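Long-range contact in glucose 1-dehydrogenase (Haloferax mediterranei, PDB 2B5W), which catalyses the zinc-dependent oxidation of D-glucose and some other aldose sugars with NAD(+) or, preferably, NADP(+) as electron acceptor: residues E64-V69 with I82-V87. The protein carries 1 engineered substitution. Residues are numbered along the deposited sequence; the frame is centred on the assembly and turned at random.
With ZN (zinc ion), chain B.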
loop_
_atom_site.group_PDB
_atom_site.type_symbol
_atom_site.label_atom_id
_atom_site.label_comp_id
_atom_site.label_asym_id
_atom_site.label_seq_id
_atom_site.Cartn_x
_atom_site.Cartn_y
_atom_site.Cartn_z
ATOM N N GLU A 64 8.225 6.248 25.904
ATOM C CA GLU A 64 8.827 7.440 25.268
ATOM C C GLU A 64 9.820 8.124 26.228
ATOM O O GLU A 64 9.467 9.094 26.929
ATOM C CB GLU A 64 7.731 8.437 24.947
ATOM C CG GLU A 64 6.545 7.923 24.186
ATOM C CD GLU A 64 5.484 8.971 23.999
ATOM O OE1 GLU A 64 5.642 10.099 24.515
ATOM O OE2 GLU A 64 4.538 8.685 23.283
ATOM N N ALA A 65 11.076 7.714 26.219
ATOM C CA ALA A 65 11.988 8.087 27.254
ATOM C C ALA A 65 13.195 8.797 26.740
ATOM O O ALA A 65 13.585 8.583 25.592
ATOM C CB ALA A 65 12.459 6.873 28.026
ATOM N N VAL A 66 13.771 9.634 27.599
ATOM C CA VAL A 66 15.104 10.184 27.398
ATOM C C VAL A 66 15.833 10.117 28.726
ATOM O O VAL A 66 15.248 10.365 29.778
ATOM C CB VAL A 66 15.069 11.636 26.796
ATOM C CG1 VAL A 66 14.270 12.616 27.644
ATOM C CG2 VAL A 66 16.453 12.148 26.558
ATOM N N GLY A 67 17.103 9.735 28.690
ATOM C CA GLY A 67 17.885 9.612 29.885
ATOM C C GLY A 67 19.340 9.919 29.641
ATOM O O GLY A 67 19.706 10.255 28.508
ATOM N N VAL A 68 20.120 9.831 30.714
ATOM C CA VAL A 68 21.556 10.080 30.666
ATOM C C VAL A 68 22.254 8.759 31.081
ATOM O O VAL A 68 21.896 8.129 32.069
ATOM C CB VAL A 68 21.946 11.309 31.516
ATOM C CG1 VAL A 68 21.449 11.219 32.909
ATOM C CG2 VAL A 68 23.455 11.510 31.530
ATOM N N VAL A 69 23.268 8.353 30.317
ATOM C CA VAL A 69 24.018 7.143 30.617
ATOM C C VAL A 69 24.833 7.437 31.862
ATOM O O VAL A 69 25.563 8.437 31.923
ATOM C CB VAL A 69 24.967 6.743 29.458
ATOM C CG1 VAL A 69 25.905 5.576 29.906
ATOM C CG2 VAL A 69 24.179 6.350 28.232
ATOM N N ILE A 82 23.392 11.505 26.289
ATOM C CA ILE A 82 21.923 11.591 26.308
ATOM C C ILE A 82 21.409 10.587 25.299
ATOM O O ILE A 82 21.768 10.614 24.096
ATOM C CB ILE A 82 21.416 13.026 25.957
ATOM C CG1 ILE A 82 22.038 14.096 26.847
ATOM C CG2 ILE A 82 19.909 13.106 26.074
ATOM C CD1 ILE A 82 21.966 13.785 28.317
ATOM N N VAL A 83 20.542 9.687 25.768
ATOM C CA VAL A 83 20.029 8.605 24.960
ATOM C C VAL A 83 18.516 8.438 25.035
ATOM O O VAL A 83 17.902 8.754 26.059
ATOM C CB VAL A 83 20.698 7.258 25.368
ATOM C CG1 VAL A 83 22.188 7.264 25.033
ATOM C CG2 VAL A 83 20.515 6.959 26.857
ATOM N N VAL A 84 17.945 7.961 23.939
ATOM C CA VAL A 84 16.569 7.542 23.843
ATOM C C VAL A 84 16.555 6.055 23.504
ATOM O O VAL A 84 17.141 5.635 22.502
ATOM C CB VAL A 84 15.834 8.342 22.729
ATOM C CG1 VAL A 84 14.482 7.782 22.488
ATOM C CG2 VAL A 84 15.769 9.828 23.099
ATOM N N PRO A 85 15.863 5.244 24.290
ATOM C CA PRO A 85 15.758 3.810 23.977
ATOM C C PRO A 85 14.679 3.512 22.945
ATOM O O PRO A 85 13.585 4.121 22.961
ATOM C CB PRO A 85 15.341 3.192 25.339
ATOM C CG PRO A 85 14.528 4.275 25.978
ATOM C CD PRO A 85 15.164 5.597 25.549
ATOM N N THR A 86 14.923 2.499 22.108
ATOM C CA THR A 86 13.852 1.949 21.294
ATOM C C THR A 86 12.954 1.118 22.223
ATOM O O THR A 86 13.275 0.890 23.400
ATOM C CB THR A 86 14.360 1.074 20.152
ATOM O OG1 THR A 86 15.011 -0.072 20.732
ATOM C CG2 THR A 86 15.387 1.792 19.303
ATOM N N VAL A 87 11.839 0.709 21.688
ATOM C CA VAL A 87 10.779 0.083 22.461
ATOM C C VAL A 87 10.784 -1.438 22.422
ATOM O O VAL A 87 10.482 -2.087 23.427
ATOM C CB VAL A 87 9.430 0.624 21.977
ATOM C CG1 VAL A 87 8.286 0.036 22.784
ATOM C CG2 VAL A 87 9.394 2.165 22.126
HETATM ZN ZN ZN B . 3.818 7.031 22.806
#
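The carbonyl oxygen of Val83 takes up the backbone N-H of Gly67 (N to O 2.9 Å) and also meets the CA-H of Val66, whose CA lies 3.4 Å from that oxygen. The Gly67 carbonyl has the same double role: it accepts the N-H of Val83 while Ile82 CA-H comes up beside it. These reciprocal bonds define Gly67 and Val83 as an antiparallel hydrogen-bonded pair, followed by the non-hydrogen-bonded pair Val68-Ile82. On the face carrying Val66 and Val68, with CG1 anti to the carbonyl carbon (chi1 -54°), Ile82 places CG2 against Val66 CG2 at 3.6 Å and CD1 over Val68 CB. An alanine in place of Ile82 would probably leave Val66 CG2 and Val68 CB without this shared cover and open a gap toward Ile138. The strands form a beta hairpin in the GroES-like domain of a zinc-containing alcohol dehydrogenase, with 64-71 also paired to 27-37 and 82-85 to 135-137. On the opposite face the Val69 and Val83 side chains cross at about a right angle, Val69 CG2 touching both methyls of Val83, CG1 at 3.9 Å. Toward Glu64 the ladder stops, since Pro85 has no N-H to offer: Val84 CG1 and Pro85 CD pack against Ala65 O, a buried acceptor with no polar partner in the model, and the proline ring packs on Ala65 CB. Glu64, its chain extended beyond CG (chi2 176°), reaches the catalytic zinc, which OE2 binds at 1.9 Å alongside Cys38 (an engineered residue) and His63, while OE1 forms a salt bridge with Lys349.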